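Local coordinates for flagellar hook associated protein type 3 FlgL (Legionella pneumophila subsp. pneumophila, PDB 5YTI) that probably serves as a structural junction protein of the bacterial flagellum, one of the hook-associated proteins that link the hook to the flagellin filament, at residues E104-K108 with N306-T312; S151-V155 with F297-Q301; G189-F193 with S210-E216; G204-V208 with A318-T322. Residues are numbered along the deposited sequence.

Contact 1 of 4, residues E104-K108 with N306-T312; sequences EEDRK and NLNKPYT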
loop_
_atom_site.group_PDB
_atom_site.type_symbol
_atom_site.label_atom_id
_atom_site.label_comp_id
_atom_site.label_asym_id
_atom_site.label_seq_id
_atom_site.Cartn_x
_atom_site.Cartn_y
_atom_site.Cartn_z
ATOM N N GLU A 104 -28.500 -0.200 18.855
ATOM C CA GLU A 104 -28.678 -0.173 17.415
ATOM C C GLU A 104 -28.953 1.257 16.909
ATOM O O GLU A 104 -28.479 1.635 15.836
ATOM C CB GLU A 104 -29.836 -1.082 17.004
ATOM C CG GLU A 104 -29.429 -2.491 16.604
ATOM C CD GLU A 104 -30.262 -3.033 15.446
ATOM O OE1 GLU A 104 -31.001 -2.229 14.827
ATOM O OE2 GLU A 104 -30.175 -4.249 15.138
ATOM N N GLU A 105 -29.719 2.037 17.679
ATOM C CA GLU A 105 -30.075 3.415 17.312
ATOM C C GLU A 105 -28.856 4.320 17.310
ATOM O O GLU A 105 -28.705 5.179 16.438
ATOM C CB GLU A 105 -31.110 3.976 18.297
ATOM C CG GLU A 105 -31.783 5.279 17.874
ATOM C CD GLU A 105 -32.625 5.898 18.995
ATOM O OE1 GLU A 105 -33.877 5.901 18.863
ATOM O OE2 GLU A 105 -32.044 6.379 20.011
ATOM N N ASP A 106 -28.003 4.155 18.311
ATOM C CA ASP A 106 -26.793 4.949 18.396
ATOM C C ASP A 106 -25.949 4.708 17.126
ATOM O O ASP A 106 -25.424 5.647 16.518
ATOM C CB ASP A 106 -25.996 4.568 19.657
ATOM C CG ASP A 106 -26.581 5.151 20.952
ATOM O OD1 ASP A 106 -26.694 6.400 21.055
ATOM O OD2 ASP A 106 -26.879 4.349 21.887
ATOM N N ARG A 107 -25.848 3.439 16.734
ATOM C CA ARG A 107 -24.944 3.018 15.670
ATOM C C ARG A 107 -25.488 3.456 14.342
ATOM O O ARG A 107 -24.741 3.926 13.508
ATOM C CB ARG A 107 -24.719 1.494 15.686
ATOM C CG ARG A 107 -23.929 1.003 16.901
ATOM C CD ARG A 107 -23.911 -0.520 17.096
ATOM N NE ARG A 107 -22.638 -1.123 16.711
ATOM C CZ ARG A 107 -22.427 -1.707 15.537
ATOM N NH1 ARG A 107 -21.236 -2.225 15.242
ATOM N NH2 ARG A 107 -23.411 -1.780 14.646
ATOM N N LYS A 108 -26.792 3.331 14.140
ATOM C CA LYS A 108 -27.356 3.694 12.845
ATOM C C LYS A 108 -27.240 5.189 12.687
ATOM O O LYS A 108 -27.335 5.700 11.576
ATOM C CB LYS A 108 -28.813 3.179 12.613
ATOM C CG LYS A 108 -29.953 3.806 13.442
ATOM C CD LYS A 108 -31.344 3.815 12.753
ATOM C CE LYS A 108 -31.786 5.233 12.334
ATOM N NZ LYS A 108 -33.052 5.321 11.540
ATOM N N ASN A 306 -21.174 -1.725 8.078
ATOM C CA ASN A 306 -21.017 -2.456 9.337
ATOM C C ASN A 306 -21.829 -1.858 10.492
ATOM O O ASN A 306 -22.431 -2.552 11.297
ATOM C CB ASN A 306 -19.549 -2.435 9.731
ATOM C CG ASN A 306 -19.105 -3.724 10.365
ATOM O OD1 ASN A 306 -19.220 -4.771 9.758
ATOM N ND2 ASN A 306 -18.573 -3.651 11.581
ATOM N N LEU A 307 -21.830 -0.545 10.591
ATOM C CA LEU A 307 -22.630 0.096 11.606
ATOM C C LEU A 307 -24.113 -0.206 11.451
ATOM O O LEU A 307 -24.860 -0.063 12.404
ATOM C CB LEU A 307 -22.403 1.600 11.550
ATOM C CG LEU A 307 -21.028 1.932 12.075
ATOM C CD1 LEU A 307 -20.728 3.399 11.857
ATOM C CD2 LEU A 307 -21.000 1.541 13.547
ATOM N N ASN A 308 -24.521 -0.593 10.242
ATOM C CA ASN A 308 -25.917 -0.923 9.913
ATOM C C ASN A 308 -26.271 -2.409 10.044
ATOM O O ASN A 308 -27.410 -2.778 9.858
ATOM C CB ASN A 308 -26.249 -0.467 8.478
ATOM C CG ASN A 308 -26.446 1.034 8.369
ATOM O OD1 ASN A 308 -26.983 1.687 9.280
ATOM N ND2 ASN A 308 -26.015 1.594 7.245
ATOM N N LYS A 309 -25.316 -3.270 10.354
ATOM C CA LYS A 309 -25.623 -4.687 10.499
ATOM C C LYS A 309 -26.491 -4.868 11.728
ATOM O O LYS A 309 -26.457 -4.039 12.616
ATOM C CB LYS A 309 -24.350 -5.528 10.690
ATOM C CG LYS A 309 -23.387 -5.540 9.517
ATOM C CD LYS A 309 -23.933 -6.306 8.322
ATOM C CE LYS A 309 -23.713 -5.528 7.024
ATOM N NZ LYS A 309 -24.368 -6.157 5.845
ATOM N N PRO A 310 -27.256 -5.963 11.792
ATOM C CA PRO A 310 -27.881 -6.322 13.063
ATOM C C PRO A 310 -26.860 -6.391 14.197
ATOM O O PRO A 310 -25.855 -7.068 14.062
ATOM C CB PRO A 310 -28.461 -7.724 12.788
ATOM C CG PRO A 310 -28.646 -7.804 11.310
ATOM C CD PRO A 310 -27.623 -6.884 10.694
ATOM N N TYR A 311 -27.141 -5.696 15.293
ATOM C CA TYR A 311 -26.276 -5.652 16.485
ATOM C C TYR A 311 -27.185 -5.666 17.734
ATOM O O TYR A 311 -27.260 -4.663 18.474
ATOM C CB TYR A 311 -25.388 -4.370 16.461
ATOM C CG TYR A 311 -24.120 -4.313 17.362
ATOM C CD1 TYR A 311 -22.886 -4.800 16.912
ATOM C CD2 TYR A 311 -24.147 -3.713 18.618
ATOM C CE1 TYR A 311 -21.740 -4.730 17.697
ATOM C CE2 TYR A 311 -23.002 -3.642 19.404
ATOM C CZ TYR A 311 -21.806 -4.148 18.936
ATOM O OH TYR A 311 -20.679 -4.072 19.709
ATOM N N THR A 312 -27.903 -6.780 17.941
ATOM C CA THR A 312 -28.722 -6.995 19.162
ATOM C C THR A 312 -28.327 -8.294 19.909
ATOM O O THR A 312 -28.049 -8.271 21.101
ATOM C CB THR A 312 -30.244 -6.967 18.847
ATOM O OG1 THR A 312 -30.481 -7.563 17.566
ATOM C CG2 THR A 312 -30.796 -5.512 18.839
#
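A cation-pi stack between an arginine and a tyrosine joins the first turn of helix 104-125 to the loop that leaves helix 296-307, at one end of the helical part of the chain. R107 carries the contact. Its guanidinium lies flat on the Y311 ring, with centres 3.7 Å apart and planes only 4° from parallel, and R107 CZ stands 3.7 Å from the ring centroid, well over the face. R107 CD adds a CH-pi contact at 4.0 Å from the same centroid. The opposite face of the guanidinium is covered by L307, whose CD2 lies 4.1 Å from R107 CZ, so the cation is sandwiched between an aromatic ring and an aliphatic side chain. R107 NH2 comes within 3.2 Å of L307 O, but the angle is too poor for a hydrogen bond; the guanidinium instead finds a polar partner in the backbone of A97, through NH1. One turn earlier, E104 swings its carboxylate over the loop and OE2 accepts a weak hydrogen bond from Y311 N at 3.4 Å. L307 also packs on L110 and A111 farther along helix 104-125, while T320 of helix 316-374 touches both R107 and Y311. Three helices of the chain thus converge on an arginine-tyrosine cation-pi stack at the end of an alpha-helical bundle, consistent with the largely helical core of flagellin-family proteins.

Contact 2 of 4, residues S151-V155 with F297-Q301; sequences SGQYV and FSTVQ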
loop_
_atom_site.group_PDB
_atom_site.type_symbol
_atom_site.label_atom_id
_atom_site.label_comp_id
_atom_site.label_asym_id
_atom_site.label_seq_id
_atom_site.Cartn_x
_atom_site.Cartn_y
_atom_site.Cartn_z
ATOM N N SER A 151 -21.240 0.597 -11.479
ATOM C CA SER A 151 -20.688 -0.628 -10.863
ATOM C C SER A 151 -20.852 -0.499 -9.336
ATOM O O SER A 151 -21.115 -1.475 -8.670
ATOM C CB SER A 151 -19.188 -0.884 -11.242
ATOM O OG SER A 151 -18.954 -1.573 -12.492
ATOM N N GLY A 152 -20.704 0.708 -8.791
ATOM C CA GLY A 152 -20.921 0.951 -7.354
ATOM C C GLY A 152 -19.645 1.282 -6.583
ATOM O O GLY A 152 -19.690 1.863 -5.482
ATOM N N GLN A 153 -18.500 0.897 -7.159
ATOM C CA GLN A 153 -17.188 1.210 -6.585
ATOM C C GLN A 153 -16.711 2.636 -6.998
ATOM O O GLN A 153 -17.096 3.141 -8.055
ATOM C CB GLN A 153 -16.168 0.105 -6.960
ATOM C CG GLN A 153 -16.182 -1.113 -6.031
ATOM C CD GLN A 153 -15.559 -0.859 -4.637
ATOM O OE1 GLN A 153 -15.819 0.167 -3.995
ATOM N NE2 GLN A 153 -14.740 -1.805 -4.164
ATOM N N TYR A 154 -15.918 3.282 -6.134
ATOM C CA TYR A 154 -15.235 4.564 -6.450
ATOM C C TYR A 154 -13.981 4.372 -7.273
ATOM O O TYR A 154 -13.120 3.608 -6.865
ATOM C CB TYR A 154 -14.776 5.263 -5.172
ATOM C CG TYR A 154 -15.891 5.830 -4.367
ATOM C CD1 TYR A 154 -16.581 5.048 -3.465
ATOM C CD2 TYR A 154 -16.271 7.143 -4.523
ATOM C CE1 TYR A 154 -17.616 5.569 -2.728
ATOM C CE2 TYR A 154 -17.311 7.667 -3.798
ATOM C CZ TYR A 154 -17.972 6.868 -2.899
ATOM O OH TYR A 154 -19.016 7.377 -2.172
ATOM N N VAL A 155 -13.852 5.093 -8.388
ATOM C CA VAL A 155 -12.663 4.988 -9.265
ATOM C C VAL A 155 -11.932 6.323 -9.364
ATOM O O VAL A 155 -12.454 7.365 -8.979
ATOM C CB VAL A 155 -12.996 4.521 -10.718
ATOM C CG1 VAL A 155 -13.748 3.200 -10.708
ATOM C CG2 VAL A 155 -13.777 5.581 -11.496
ATOM N N PHE A 297 -12.070 5.566 0.503
ATOM C CA PHE A 297 -13.486 5.665 0.268
ATOM C C PHE A 297 -14.221 4.364 0.539
ATOM O O PHE A 297 -15.141 4.357 1.347
ATOM C CB PHE A 297 -13.729 6.166 -1.126
ATOM C CG PHE A 297 -12.921 7.381 -1.448
ATOM C CD1 PHE A 297 -13.072 8.527 -0.699
ATOM C CD2 PHE A 297 -11.989 7.366 -2.482
ATOM C CE1 PHE A 297 -12.332 9.648 -0.988
ATOM C CE2 PHE A 297 -11.249 8.488 -2.776
ATOM C CZ PHE A 297 -11.416 9.632 -2.026
ATOM N N SER A 298 -13.833 3.260 -0.087
ATOM C CA SER A 298 -14.516 2.013 0.239
ATOM C C SER A 298 -14.306 1.627 1.725
ATOM O O SER A 298 -15.218 1.084 2.318
ATOM C CB SER A 298 -14.213 0.869 -0.750
ATOM O OG SER A 298 -12.956 0.312 -0.510
ATOM N N THR A 299 -13.168 1.956 2.343
ATOM C CA THR A 299 -12.993 1.726 3.795
ATOM C C THR A 299 -14.143 2.370 4.596
ATOM O O THR A 299 -14.731 1.765 5.505
ATOM C CB THR A 299 -11.640 2.250 4.358
ATOM O OG1 THR A 299 -10.567 1.385 3.994
ATOM C CG2 THR A 299 -11.677 2.295 5.869
ATOM N N VAL A 300 -14.464 3.603 4.259
ATOM C CA VAL A 300 -15.558 4.289 4.930
ATOM C C VAL A 300 -16.943 3.745 4.539
ATOM O O VAL A 300 -17.833 3.681 5.398
ATOM C CB VAL A 300 -15.525 5.802 4.686
ATOM C CG1 VAL A 300 -16.662 6.450 5.449
ATOM C CG2 VAL A 300 -14.190 6.401 5.119
ATOM N N GLN A 301 -17.103 3.369 3.267
ATOM C CA GLN A 301 -18.324 2.712 2.782
ATOM C C GLN A 301 -18.583 1.481 3.600
ATOM O O GLN A 301 -19.729 1.167 3.914
ATOM C CB GLN A 301 -18.204 2.298 1.315
ATOM C CG GLN A 301 -18.012 3.471 0.361
ATOM C CD GLN A 301 -18.323 3.118 -1.071
ATOM O OE1 GLN A 301 -19.354 3.546 -1.586
ATOM N NE2 GLN A 301 -17.441 2.351 -1.725
#
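Y154 and Q301 reach toward each other across the gap between strand 154-156 and helix 296-307, and their conformations set the shape of this small contact. Y154 is an m rotamer with chi2 near 85°, which brings one face of its ring over the helix: F297 CB sits 4.1 Å from the ring centroid in a CH-pi contact and 3.9 Å from Y154 CD1. F297 is also m, but its ring leads away from the strand, so the two aromatic rings meet obliquely, centroids 5.6 Å apart and planes at 34°. One turn on, Q301 extends with chi1 m and chi2 t and lays its amide beside the edge of the tyrosine, OE1 2.9 Å from Y154 CE1, a tight approach. The side chain was deposited in two conformers, so this position is one of two. Q153, m at chi1 and chi2, brings its amide toward the helix; Q153 OE1 lies 3.7 Å from S298 CB and 3.5 Å from Q301 NE2, the latter a close approach rather than a hydrogen bond, while the S298 hydroxyl is bonded to E294. Before it, G152 has phi 111°, a value that suits glycine in the turn between the strands. L118 and L122 of helix 104-125 pack against Y154, and L122 also against F297. Y154 and F297 thus pack the antiparallel beta-hairpin 146-148/154-156 against helices 104-125 and 296-307, a hairpin lying on a helical surface.

Contact 3 of 4, residues G189-F193 with S210-E216; sequences GNGRF and SGSVTNE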
loop_
_atom_site.group_PDB
_atom_site.type_symbol
_atom_site.label_atom_id
_atom_site.label_comp_id
_atom_site.label_asym_id
_atom_site.label_seq_id
_atom_site.Cartn_x
_atom_site.Cartn_y
_atom_site.Cartn_z
ATOM N N GLY A 189 -6.615 -4.602 5.406
ATOM C CA GLY A 189 -6.213 -5.421 6.538
ATOM C C GLY A 189 -5.235 -4.629 7.374
ATOM O O GLY A 189 -5.285 -3.371 7.427
ATOM N N ASN A 190 -4.310 -5.364 7.969
ATOM C CA ASN A 190 -3.307 -4.787 8.820
ATOM C C ASN A 190 -2.170 -4.263 8.006
ATOM O O ASN A 190 -1.149 -3.851 8.578
ATOM C CB ASN A 190 -2.741 -5.835 9.775
ATOM C CG ASN A 190 -2.204 -7.040 9.059
ATOM O OD1 ASN A 190 -1.828 -6.959 7.896
ATOM N ND2 ASN A 190 -2.194 -8.182 9.744
ATOM N N GLY A 191 -2.313 -4.342 6.685
ATOM C CA GLY A 191 -1.327 -3.811 5.777
ATOM C C GLY A 191 -0.659 -4.895 4.981
ATOM O O GLY A 191 -0.119 -4.646 3.899
ATOM N N ARG A 192 -0.685 -6.105 5.518
ATOM C CA ARG A 192 -0.066 -7.250 4.866
ATOM C C ARG A 192 -1.078 -8.371 4.608
ATOM O O ARG A 192 -1.070 -8.980 3.517
ATOM C CB ARG A 192 1.099 -7.760 5.720
ATOM C CG ARG A 192 2.226 -6.750 5.855
ATOM C CD ARG A 192 2.916 -6.489 4.515
ATOM N NE ARG A 192 3.605 -7.680 4.013
ATOM C CZ ARG A 192 4.749 -8.139 4.508
ATOM N NH1 ARG A 192 5.303 -9.220 3.989
ATOM N NH2 ARG A 192 5.343 -7.510 5.515
ATOM N N PHE A 193 -1.941 -8.643 5.602
ATOM C CA PHE A 193 -3.080 -9.571 5.393
ATOM C C PHE A 193 -4.435 -9.135 5.977
ATOM O O PHE A 193 -4.531 -8.443 7.013
ATOM C CB PHE A 193 -2.747 -11.003 5.840
ATOM C CG PHE A 193 -2.272 -11.103 7.256
ATOM C CD1 PHE A 193 -0.916 -10.982 7.564
ATOM C CD2 PHE A 193 -3.166 -11.304 8.283
ATOM C CE1 PHE A 193 -0.469 -11.058 8.882
ATOM C CE2 PHE A 193 -2.722 -11.374 9.597
ATOM C CZ PHE A 193 -1.372 -11.262 9.895
ATOM N N SER A 210 -6.628 -8.146 14.038
ATOM C CA SER A 210 -6.040 -7.819 12.740
ATOM C C SER A 210 -4.706 -8.564 12.576
ATOM O O SER A 210 -4.248 -8.814 11.423
ATOM C CB SER A 210 -5.852 -6.302 12.560
ATOM O OG SER A 210 -5.118 -5.669 13.610
ATOM N N GLY A 211 -4.098 -8.920 13.723
ATOM C CA GLY A 211 -2.845 -9.673 13.744
ATOM C C GLY A 211 -1.723 -8.970 12.999
ATOM O O GLY A 211 -1.892 -7.843 12.536
ATOM N N SER A 212 -0.563 -9.613 12.882
ATOM C CA SER A 212 0.558 -9.029 12.136
ATOM C C SER A 212 1.571 -10.086 11.655
ATOM O O SER A 212 1.586 -11.205 12.132
ATOM C CB SER A 212 1.328 -8.082 13.051
ATOM O OG SER A 212 2.328 -8.834 13.758
ATOM N N VAL A 213 2.442 -9.685 10.732
ATOM C CA VAL A 213 3.611 -10.461 10.370
ATOM C C VAL A 213 4.702 -10.247 11.424
ATOM O O VAL A 213 5.175 -9.103 11.609
ATOM C CB VAL A 213 4.180 -10.003 9.021
ATOM C CG1 VAL A 213 5.504 -10.715 8.726
ATOM C CG2 VAL A 213 3.153 -10.217 7.921
ATOM N N THR A 214 5.090 -11.339 12.093
ATOM C CA THR A 214 6.086 -11.310 13.156
ATOM C C THR A 214 7.400 -11.888 12.686
ATOM O O THR A 214 8.435 -11.592 13.267
ATOM C CB THR A 214 5.682 -12.144 14.395
ATOM O OG1 THR A 214 5.653 -13.521 14.038
ATOM C CG2 THR A 214 4.331 -11.745 14.946
ATOM N N ASN A 215 7.383 -12.737 11.663
ATOM C CA ASN A 215 8.630 -13.229 11.125
ATOM C C ASN A 215 8.685 -13.133 9.582
ATOM O O ASN A 215 8.256 -14.013 8.858
ATOM C CB ASN A 215 8.879 -14.628 11.666
ATOM C CG ASN A 215 10.236 -15.170 11.283
ATOM O OD1 ASN A 215 10.708 -14.949 10.156
ATOM N ND2 ASN A 215 10.863 -15.908 12.197
ATOM N N GLU A 216 9.263 -12.041 9.104
ATOM C CA GLU A 216 9.323 -11.733 7.682
ATOM C C GLU A 216 9.931 -12.844 6.824
ATOM O O GLU A 216 9.507 -13.049 5.666
ATOM C CB GLU A 216 10.112 -10.456 7.455
ATOM C CG GLU A 216 9.918 -9.885 6.086
ATOM C CD GLU A 216 8.471 -9.524 5.827
ATOM O OE1 GLU A 216 7.939 -10.018 4.826
ATOM O OE2 GLU A 216 7.859 -8.764 6.618
#
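A bidentate, end-on salt bridge is the strongest link here: R192 NH1 meets E216 OE1 at 2.9 Å and R192 NH2 meets E216 OE2 at 3.0 Å, both nearly linear. At the other end of the contact, N190 uses both ends of its amide. N190 ND2 donates to G211 O at 2.8 Å and, more weakly, to S210 O at 2.7 Å, while N190 OD1 accepts from R192 N and F193 N, each at 2.8 Å; the bond to R192 N closes an Asx turn, and with that to F193 N it completes an Asx motif in the loop leading into strand 193-197. G191, at phi 114°, adopts angles at which a CB would press on the carbonyl O of N190. Between these polar ends, V213 CG2 lies over a face of the R192 guanidinium, 3.9 Å from R192 CB and 3.8 Å from F193 CE1, and the F193 ring also lies against the backbone of 210-213, with F193 CZ 3.5 Å from S212 N. F193 also rests on M272, in the strand paired with 207-213. R192 NH2 bonds N190 O of the second subunit, reciprocally, and S212 OG bonds S212 OG of that copy. E216 thus pairs within the chain with an arginine that also serves the subunit interface; D332 of the second subunit brings another carboxylate near E216, so R192 probably helps to offset negative charge gathered there.

Contact 4 of 4, residues G204-V208 with A318-T322; sequences GTASV and AATQT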
loop_
_atom_site.group_PDB
_atom_site.type_symbol
_atom_site.label_atom_id
_atom_site.label_comp_id
_atom_site.label_asym_id
_atom_site.label_seq_id
_atom_site.Cartn_x
_atom_site.Cartn_y
_atom_site.Cartn_z
ATOM N N GLY A 204 -21.281 -19.538 15.454
ATOM C CA GLY A 204 -20.715 -19.259 16.788
ATOM C C GLY A 204 -20.365 -17.804 17.066
ATOM O O GLY A 204 -20.838 -16.920 16.364
ATOM N N THR A 205 -19.563 -17.530 18.104
ATOM C CA THR A 205 -19.275 -16.125 18.510
ATOM C C THR A 205 -17.806 -15.722 18.335
ATOM O O THR A 205 -17.288 -14.815 18.986
ATOM C CB THR A 205 -19.717 -15.833 19.959
ATOM O OG1 THR A 205 -19.125 -16.780 20.862
ATOM C CG2 THR A 205 -21.218 -15.887 20.044
ATOM N N ALA A 206 -17.147 -16.386 17.412
ATOM C CA ALA A 206 -15.737 -16.171 17.180
ATOM C C ALA A 206 -15.439 -14.841 16.498
ATOM O O ALA A 206 -16.148 -14.451 15.580
ATOM C CB ALA A 206 -15.210 -17.315 16.328
ATOM N N SER A 207 -14.379 -14.171 16.944
ATOM C CA SER A 207 -13.883 -12.940 16.303
ATOM C C SER A 207 -12.367 -13.025 16.158
ATOM O O SER A 207 -11.734 -13.801 16.860
ATOM C CB SER A 207 -14.293 -11.697 17.115
ATOM O OG SER A 207 -14.957 -12.057 18.335
ATOM N N VAL A 208 -11.777 -12.241 15.258
ATOM C CA VAL A 208 -10.324 -12.330 15.014
ATOM C C VAL A 208 -9.619 -10.971 14.986
ATOM O O VAL A 208 -10.103 -10.022 14.363
ATOM C CB VAL A 208 -10.015 -13.039 13.664
ATOM C CG1 VAL A 208 -8.554 -13.455 13.601
ATOM C CG2 VAL A 208 -10.911 -14.253 13.446
ATOM N N ALA A 318 -20.693 -10.591 17.066
ATOM C CA ALA A 318 -19.361 -11.132 16.886
ATOM C C ALA A 318 -18.989 -11.127 15.417
ATOM O O ALA A 318 -17.808 -11.200 15.067
ATOM C CB ALA A 318 -19.285 -12.535 17.444
ATOM N N ALA A 319 -20.001 -11.057 14.557
ATOM C CA ALA A 319 -19.763 -10.983 13.108
ATOM C C ALA A 319 -19.407 -9.553 12.733
ATOM O O ALA A 319 -18.957 -9.287 11.628
ATOM C CB ALA A 319 -20.972 -11.479 12.309
ATOM N N THR A 320 -19.619 -8.658 13.683
ATOM C CA THR A 320 -19.177 -7.278 13.616
ATOM C C THR A 320 -17.704 -7.112 13.939
ATOM O O THR A 320 -17.018 -6.340 13.255
ATOM C CB THR A 320 -19.934 -6.463 14.670
ATOM O OG1 THR A 320 -21.275 -6.318 14.244
ATOM C CG2 THR A 320 -19.343 -5.098 14.888
ATOM N N GLN A 321 -17.230 -7.810 14.985
ATOM C CA GLN A 321 -15.927 -7.509 15.566
ATOM C C GLN A 321 -14.814 -7.855 14.602
ATOM O O GLN A 321 -13.925 -7.056 14.356
ATOM C CB GLN A 321 -15.726 -8.209 16.915
ATOM C CG GLN A 321 -14.657 -7.565 17.813
ATOM C CD GLN A 321 -15.105 -6.231 18.416
ATOM O OE1 GLN A 321 -15.472 -5.283 17.687
ATOM N NE2 GLN A 321 -15.088 -6.149 19.757
ATOM N N THR A 322 -14.870 -9.028 14.007
ATOM C CA THR A 322 -13.802 -9.406 13.105
ATOM C C THR A 322 -13.474 -8.327 12.075
ATOM O O THR A 322 -12.292 -8.051 11.780
ATOM C CB THR A 322 -14.174 -10.658 12.347
ATOM O OG1 THR A 322 -14.428 -11.718 13.280
ATOM C CG2 THR A 322 -13.036 -11.025 11.405
#
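Segment 204-208 bends at T205 and then runs extended into strand 207-213, alongside a helical segment, 318-322. The two backbones come closest at S207 and T322, with CA atoms 4.8 Å apart, and at T205 and A318, 5.3 Å apart. S207 and V208 have extended backbone angles, whereas T205, at phi -115° and psi 26°, makes the bend just before the strand. Small side chains permit the approach. A318 points its CB toward segment 204-208, 3.4 Å from T205 O, and S207 CB lies 3.8 Å from Q321 CB. T322 supplies the polar link: its OG1 accepts a weak hydrogen bond from V208 N at 3.3 Å and is also 3.3 Å from S207 CA, while its methyl group turns toward V208, CG2 to CB 4.3 Å. The T205 hydroxyl is bonded to the backbone of L279, and the Q321 amide reaches N324 along its own helix. Around this join, F286 of strand 285-290 packs against A206, V208 and T322, and I195 of strand 193-197 touches V208 and T322. The start of strand 207-213, an edge of the three-stranded sheet within the chain, thus meets an early part of helix 316-374, with two strands of the five-stranded sheet packed against the join.

Contacts 1 and 2 share helix 296-307, and both lean on helix 104-125; contacts 3 and 4 share strand 207-213, contact 3 within the beta-rich part and contact 4 where that part meets helix 316-374. Contact 3 is the buried one, the only one of the four touched by the second subunit, and the richest in hydrogen bonds and charge pairing. The others are partly buried and rely more on close packing: a cation-pi stack in contact 1, aromatic and glutamine side chains in contact 2, small residues and one weak bond in contact 4. T320 of contact 4 touches R107, N306 and Y311 of contact 1; the centres of contacts 1 and 4 are about 15 Å apart.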